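Local structure of shikimate dehydrogenase (3TNL) at residues P53-E58 / K303-D308; N284-M289 / Y309-L314. The protein catalyses the reversible NADPH-linked reduction of 3-dehydroshikimate to shikimate, a step of the chorismate pathway that supplies the aromatic amino acids. All blocks are in the same frame, centred on the assembly; numbering follows the deposited sequence. Where two conformers were deposited one is given.

Contact 1: P53-E58 / K303-D308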
loop_
_atom_site.group_PDB
_atom_site.type_symbol
_atom_site.label_atom_id
_atom_site.label_comp_id
_atom_site.label_asym_id
_atom_site.label_seq_id
_atom_site.Cartn_x
_atom_site.Cartn_y
_atom_site.Cartn_z
ATOM N N PRO B 53 6.652 6.882 -8.526
ATOM C CA PRO B 53 7.035 6.208 -7.284
ATOM C C PRO B 53 8.492 6.434 -6.930
ATOM O O PRO B 53 8.811 6.626 -5.754
ATOM C CB PRO B 53 6.717 4.731 -7.554
ATOM C CG PRO B 53 5.605 4.800 -8.524
ATOM C CD PRO B 53 5.924 5.975 -9.432
ATOM N N THR B 54 9.369 6.424 -7.927
ATOM C CA THR B 54 10.776 6.687 -7.684
ATOM C C THR B 54 10.963 8.090 -7.095
ATOM O O THR B 54 11.670 8.269 -6.105
ATOM C CB THR B 54 11.572 6.489 -8.969
ATOM O OG1 THR B 54 11.515 5.105 -9.339
ATOM C CG2 THR B 54 13.028 6.842 -8.726
ATOM N N MET B 55 10.338 9.090 -7.697
ATOM C CA MET B 55 10.408 10.441 -7.185
ATOM C C MET B 55 9.992 10.518 -5.713
ATOM O O MET B 55 10.745 11.033 -4.886
ATOM C CB MET B 55 9.541 11.370 -8.033
ATOM C CG MET B 55 9.246 12.730 -7.408
ATOM S SD MET B 55 8.575 13.992 -8.542
ATOM C CE MET B 55 7.066 13.196 -9.079
ATOM N N HIS B 56 8.796 10.035 -5.375
ATOM C CA HIS B 56 8.335 10.197 -3.997
ATOM C C HIS B 56 9.074 9.318 -3.002
ATOM O O HIS B 56 9.370 9.761 -1.897
ATOM C CB HIS B 56 6.814 10.024 -3.903
ATOM C CG HIS B 56 6.080 11.133 -4.574
ATOM N ND1 HIS B 56 6.049 12.416 -4.051
ATOM C CD2 HIS B 56 5.433 11.186 -5.759
ATOM C CE1 HIS B 56 5.387 13.196 -4.881
ATOM N NE2 HIS B 56 4.983 12.474 -5.914
ATOM N N ASN B 57 9.395 8.087 -3.380
ATOM C CA ASN B 57 10.139 7.224 -2.456
ATOM C C ASN B 57 11.539 7.769 -2.156
ATOM O O ASN B 57 12.008 7.727 -1.030
ATOM C CB ASN B 57 10.170 5.783 -2.977
ATOM C CG ASN B 57 8.848 5.111 -2.819
ATOM O OD1 ASN B 57 8.212 5.296 -1.800
ATOM N ND2 ASN B 57 8.417 4.349 -3.824
ATOM N N GLU B 58 12.188 8.309 -3.168
ATOM C CA GLU B 58 13.514 8.933 -2.961
ATOM C C GLU B 58 13.357 10.147 -2.047
ATOM O O GLU B 58 14.195 10.367 -1.166
ATOM C CB GLU B 58 14.169 9.305 -4.288
ATOM C CG GLU B 58 14.628 8.092 -5.092
ATOM C CD GLU B 58 15.880 7.425 -4.565
ATOM O OE1 GLU B 58 16.113 6.267 -4.948
ATOM O OE2 GLU B 58 16.643 8.062 -3.807
ATOM N N LYS B 303 5.644 18.812 4.464
ATOM C CA LYS B 303 7.055 19.097 4.408
ATOM C C LYS B 303 7.379 19.403 2.948
ATOM O O LYS B 303 6.716 18.952 2.041
ATOM C CB LYS B 303 7.885 17.988 4.980
ATOM C CG LYS B 303 7.526 17.775 6.455
ATOM C CD LYS B 303 8.610 17.130 7.229
ATOM C CE LYS B 303 8.176 16.923 8.672
ATOM N NZ LYS B 303 9.268 16.497 9.564
ATOM N N GLU B 304 8.392 20.228 2.753
ATOM C CA GLU B 304 8.816 20.632 1.427
ATOM C C GLU B 304 9.659 19.552 0.763
ATOM O O GLU B 304 10.628 19.077 1.354
ATOM C CB GLU B 304 9.663 21.913 1.575
ATOM C CG GLU B 304 10.124 22.529 0.282
ATOM C CD GLU B 304 10.805 23.878 0.483
ATOM O OE1 GLU B 304 11.116 24.248 1.639
ATOM O OE2 GLU B 304 11.033 24.559 -0.534
ATOM N N MET B 305 9.323 19.181 -0.479
ATOM C CA MET B 305 10.124 18.207 -1.247
ATOM C C MET B 305 11.430 18.834 -1.688
ATOM O O MET B 305 11.420 19.966 -2.116
ATOM C CB MET B 305 9.374 17.745 -2.527
ATOM C CG MET B 305 10.255 16.935 -3.523
ATOM S SD MET B 305 9.479 16.452 -5.116
ATOM C CE MET B 305 8.371 15.439 -4.439
ATOM N N PRO B 306 12.547 18.081 -1.611
ATOM C CA PRO B 306 13.868 18.600 -2.063
ATOM C C PRO B 306 13.996 18.397 -3.584
ATOM O O PRO B 306 14.572 17.404 -4.033
ATOM C CB PRO B 306 14.851 17.735 -1.285
ATOM C CG PRO B 306 14.132 16.452 -1.079
ATOM C CD PRO B 306 12.679 16.778 -0.934
ATOM N N VAL B 307 13.454 19.348 -4.358
ATOM C CA VAL B 307 13.347 19.218 -5.809
ATOM C C VAL B 307 14.679 19.072 -6.550
ATOM O O VAL B 307 14.802 18.262 -7.476
ATOM C CB VAL B 307 12.477 20.382 -6.427
ATOM C CG1 VAL B 307 12.606 20.389 -7.957
ATOM C CG2 VAL B 307 11.003 20.267 -5.990
ATOM N N ASP B 308 15.667 19.862 -6.152
ATOM C CA ASP B 308 16.982 19.796 -6.773
ATOM C C ASP B 308 17.597 18.412 -6.556
ATOM O O ASP B 308 18.205 17.839 -7.466
ATOM C CB ASP B 308 17.889 20.876 -6.195
ATOM C CG ASP B 308 17.368 22.287 -6.459
ATOM O OD1 ASP B 308 16.498 22.454 -7.338
ATOM O OD2 ASP B 308 17.840 23.233 -5.791
#
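Met-55 and His-56, on helix 52-63, meet Met-305 on the connection that leads from helix 286-301 into the final helix, 307-313. Residues 53-58 form regular helix, with Asn-57 N bonded to Pro-53 O and Glu-58 N to Thr-54 O. Residues 303-305 are extended; Pro-306, the centre of an inverse gamma turn and the N-cap of helix 307-313, then bends the chain into that helix. The backbones stay well apart, the CA atoms of His-56 and Met-305 lying 8.7 Å from each other, and side chains alone span the gap.

Met-305 does most of the reaching. Its CG stands anti to the backbone N (chi1 169°), the chain runs on extended, and a bend at the last torsion (chi3 -66°) delivers the methyl to two partners. CE lies 3.8 Å from CE1 of His-56 and equally close to ND1, approaching the imidazole obliquely. The same methyl rests 4.1 Å from CG of Met-55. The Met-305 side chain crosses each of them at about a right angle, and CE makes the contact with both. His-56 leaves the helix pointing away, and its ring swings back toward the methionine; it also stacks on Tyr-69 and meets Trp-300 edge-to-face. Phe-297 touches both His-56 and Met-305.

An unbranched, flexible methionine suits a place where a slender apolar end must rest against a ring and another methionine at once. Proline is tolerated at a helix start, where its missing N-H costs no helical bond. With no hydrogen bond or salt bridge between the segments, this buried contact joins the substrate-binding domain to the C-terminal helices by dispersion and exclusion of water, and imposes little directional constraint.

Contact 2: N284-M289 / Y309-L314. With NAD (nicotinamide-adenine-dinucleotide), chain H.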
loop_
_atom_site.group_PDB
_atom_site.type_symbol
_atom_site.label_atom_id
_atom_site.label_comp_id
_atom_site.label_asym_id
_atom_site.label_seq_id
_atom_site.Cartn_x
_atom_site.Cartn_y
_atom_site.Cartn_z
ATOM N N ASN B 284 11.558 22.773 -21.515
ATOM C CA ASN B 284 10.843 21.503 -21.692
ATOM C C ASN B 284 9.971 21.209 -20.473
ATOM O O ASN B 284 9.872 22.025 -19.562
ATOM C CB ASN B 284 11.788 20.317 -22.052
ATOM C CG ASN B 284 12.647 19.874 -20.920
ATOM O OD1 ASN B 284 12.351 20.138 -19.741
ATOM N ND2 ASN B 284 13.754 19.170 -21.257
ATOM N N GLY B 285 9.324 20.046 -20.460
ATOM C CA GLY B 285 8.368 19.709 -19.408
ATOM C C GLY B 285 8.911 19.099 -18.126
ATOM O O GLY B 285 8.117 18.709 -17.280
ATOM N N LEU B 286 10.218 19.029 -17.962
ATOM C CA LEU B 286 10.805 18.364 -16.758
ATOM C C LEU B 286 10.419 19.090 -15.468
ATOM O O LEU B 286 9.977 18.464 -14.506
ATOM C CB LEU B 286 12.312 18.204 -16.856
ATOM C CG LEU B 286 12.935 17.389 -15.708
ATOM C CD1 LEU B 286 12.446 15.954 -15.706
ATOM C CD2 LEU B 286 14.436 17.427 -15.828
ATOM N N GLY B 287 10.504 20.406 -15.483
ATOM C CA GLY B 287 10.114 21.220 -14.318
ATOM C C GLY B 287 8.640 21.016 -13.947
ATOM O O GLY B 287 8.300 20.895 -12.743
ATOM N N MET B 288 7.761 20.944 -14.943
ATOM C CA MET B 288 6.358 20.703 -14.711
ATOM C C MET B 288 6.170 19.397 -13.937
ATOM O O MET B 288 5.374 19.315 -12.978
ATOM C CB MET B 288 5.602 20.616 -16.029
ATOM C CG MET B 288 4.158 20.226 -15.892
ATOM S SD MET B 288 3.270 20.275 -17.474
ATOM C CE MET B 288 1.617 19.800 -17.020
ATOM N N MET B 289 6.898 18.371 -14.358
ATOM C CA MET B 289 6.820 17.058 -13.720
ATOM C C MET B 289 7.277 17.130 -12.261
ATOM O O MET B 289 6.593 16.607 -11.363
ATOM C CB MET B 289 7.608 16.024 -14.528
ATOM C CG MET B 289 7.589 14.611 -13.983
ATOM S SD MET B 289 8.827 14.355 -12.683
ATOM C CE MET B 289 8.548 12.617 -12.269
ATOM N N TYR B 309 17.420 17.874 -5.351
ATOM C CA TYR B 309 17.930 16.546 -5.015
ATOM C C TYR B 309 17.258 15.512 -5.918
ATOM O O TYR B 309 17.934 14.676 -6.500
ATOM C CB TYR B 309 17.725 16.232 -3.528
ATOM C CG TYR B 309 18.017 14.793 -3.154
ATOM C CD1 TYR B 309 16.983 13.840 -3.096
ATOM C CD2 TYR B 309 19.314 14.374 -2.874
ATOM C CE1 TYR B 309 17.237 12.517 -2.762
ATOM C CE2 TYR B 309 19.584 13.046 -2.538
ATOM C CZ TYR B 309 18.541 12.126 -2.492
ATOM O OH TYR B 309 18.800 10.823 -2.159
ATOM N N ILE B 310 15.926 15.587 -6.050
ATOM C CA ILE B 310 15.199 14.656 -6.903
ATOM C C ILE B 310 15.621 14.777 -8.380
ATOM O O ILE B 310 15.809 13.771 -9.070
ATOM C CB ILE B 310 13.650 14.838 -6.734
ATOM C CG1 ILE B 310 13.237 14.491 -5.296
ATOM C CG2 ILE B 310 12.859 13.992 -7.747
ATOM C CD1 ILE B 310 13.641 13.056 -4.822
ATOM N N LYS B 311 15.768 15.999 -8.868
ATOM C CA LYS B 311 16.173 16.188 -10.253
ATOM C C LYS B 311 17.508 15.501 -10.512
ATOM O O LYS B 311 17.697 14.872 -11.545
ATOM C CB LYS B 311 16.294 17.676 -10.601
ATOM C CG LYS B 311 16.635 17.928 -12.063
ATOM C CD LYS B 311 16.510 19.403 -12.454
ATOM C CE LYS B 311 17.511 20.281 -11.736
ATOM N NZ LYS B 311 17.423 21.699 -12.203
ATOM N N GLU B 312 18.430 15.617 -9.562
ATOM C CA GLU B 312 19.743 14.990 -9.704
ATOM C C GLU B 312 19.692 13.448 -9.696
ATOM O O GLU B 312 20.453 12.803 -10.415
ATOM C CB GLU B 312 20.709 15.502 -8.627
ATOM C CG GLU B 312 22.136 14.917 -8.711
ATOM C CD GLU B 312 22.890 15.245 -10.021
ATOM O OE1 GLU B 312 22.501 16.189 -10.752
ATOM O OE2 GLU B 312 23.904 14.558 -10.301
ATOM N N ILE B 313 18.820 12.858 -8.885
ATOM C CA ILE B 313 18.734 11.392 -8.852
ATOM C C ILE B 313 18.005 10.842 -10.082
ATOM O O ILE B 313 18.259 9.714 -10.485
ATOM C CB ILE B 313 18.146 10.835 -7.524
ATOM C CG1 ILE B 313 16.709 11.298 -7.298
ATOM C CG2 ILE B 313 19.018 11.227 -6.354
ATOM C CD1 ILE B 313 15.686 10.601 -8.182
ATOM N N LEU B 314 17.120 11.637 -10.689
ATOM C CA LEU B 314 16.422 11.204 -11.908
ATOM C C LEU B 314 17.249 11.430 -13.190
ATOM O O LEU B 314 16.751 11.201 -14.284
ATOM C CB LEU B 314 15.066 11.908 -12.051
ATOM C CG LEU B 314 13.989 11.617 -11.004
ATOM C CD1 LEU B 314 12.749 12.445 -11.333
ATOM C CD2 LEU B 314 13.637 10.129 -10.921
HETATM P PA NAD H . -4.555 14.000 -24.118
HETATM O O1A NAD H . -4.700 12.642 -24.802
HETATM O O2A NAD H . -5.478 14.324 -22.959
HETATM O O5B NAD H . -4.610 15.156 -25.253
HETATM C C5B NAD H . -3.939 15.073 -26.510
HETATM C C4B NAD H . -3.883 16.464 -27.154
HETATM O O4B NAD H . -3.007 16.418 -28.291
HETATM C C3B NAD H . -5.213 16.883 -27.748
HETATM O O3B NAD H . -5.289 18.330 -27.693
HETATM C C2B NAD H . -5.147 16.453 -29.195
HETATM O O2B NAD H . -5.952 17.245 -30.058
HETATM C C1B NAD H . -3.682 16.687 -29.501
HETATM N N9A NAD H . -3.089 15.893 -30.583
HETATM C C8A NAD H . -2.748 14.585 -30.497
HETATM N N7A NAD H . -2.164 14.200 -31.651
HETATM C C5A NAD H . -2.103 15.256 -32.500
HETATM C C6A NAD H . -1.641 15.508 -33.775
HETATM N N6A NAD H . -1.051 14.542 -34.486
HETATM N N1A NAD H . -1.729 16.752 -34.295
HETATM C C2A NAD H . -2.317 17.755 -33.595
HETATM N N3A NAD H . -2.798 17.589 -32.343
HETATM C C4A NAD H . -2.710 16.371 -31.763
HETATM O O3 NAD H . -3.022 14.087 -23.673
HETATM P PN NAD H . -2.416 14.825 -22.380
HETATM O O1N NAD H . -2.516 13.964 -21.145
HETATM O O2N NAD H . -2.905 16.274 -22.344
HETATM O O5D NAD H . -0.833 14.833 -22.683
HETATM C C5D NAD H . -0.352 15.580 -23.794
HETATM C C4D NAD H . 1.153 15.612 -23.618
HETATM O O4D NAD H . 1.469 16.183 -22.335
HETATM C C3D NAD H . 1.744 14.212 -23.617
HETATM O O3D NAD H . 2.882 14.202 -24.484
HETATM C C2D NAD H . 2.151 13.968 -22.174
HETATM O O2D NAD H . 3.247 13.034 -22.045
HETATM C C1D NAD H . 2.485 15.380 -21.709
HETATM N N1N NAD H . 2.399 15.631 -20.269
HETATM C C2N NAD H . 3.480 16.086 -19.609
HETATM C C3N NAD H . 3.422 16.353 -18.245
HETATM C C7N NAD H . 4.606 16.861 -17.488
HETATM O O7N NAD H . 4.571 16.693 -16.270
HETATM N N7N NAD H . 5.609 17.490 -18.137
HETATM C C4N NAD H . 2.218 16.137 -17.557
HETATM C C5N NAD H . 1.112 15.671 -18.262
HETATM C C6N NAD H . 1.224 15.416 -19.629
#
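Leu-286 and Met-289, one turn apart on helix 286-301, meet Lys-311 and Leu-314 of the C-terminal helix and its end. The first segment begins with Asn-284, whose OD1 accepts the amide of Leu-286 at 3.0 Å in an Asx turn; the N-H points almost straight at the oxygen (167°), although the donor sits above the carbonyl plane. Asparagine suits this place because its short side chain can take up an amide at the helix start. Gly-285 is the N-cap. Its carbonyl O receives the nicotinamide amide, NAD N7N, at 2.9 Å, and glycine suits the place because its bare CA lets the carboxamide nitrogen come in close.

Leu-286 points toward helix 307-313, and its CD2 lies 4.4 Å from CG of Lys-311, a loose contact in which the aliphatic part of an exposed lysine borders the leucine. The segment follows strand 281-283, an edge strand of the parallel Rossmann-type sheet, and the turn into helix 286-301 places Gly-285 O at the carboxamide of the cofactor. Met-288 turns to that side: its chain, extended throughout, runs along the carboxamide, SD 3.7 Å from C7N of NAD and CE 3.8 Å from C4N. An uncharged, pliable methionine is well matched to the flat nicotinamide.

Met-289 points toward the C-terminal helix, although its CB also lies 3.6 Å from NAD O7N; past the bend at chi2 (-83°), its CE touches CD1 of Leu-314 at 4.3 Å. Tyr-264, predicted to bind shikimate, packs against Leu-286 and Met-289.

Contact 1 is the more completely buried: all three of its touching residues are enclosed, whereas contact 2 runs from buried Met-289 to the exposed Lys-311. Both use helix 307-313, contact 1 through the chain that leads into it, contact 2 along it and at its end. They meet directly where CE of Met-55 lies 3.6 Å from CE of Met-289, so packing is continuous from the substrate-binding domain to the nicotinamide. Neither has a hydrogen bond or salt bridge between its segments: contact 1 sets a methyl against an imidazole and a methionine, contact 2 is aliphatic packing. Each also reaches the second subunit, contact 2 through Glu-312, salt-bridged to Lys-28 of the second subunit.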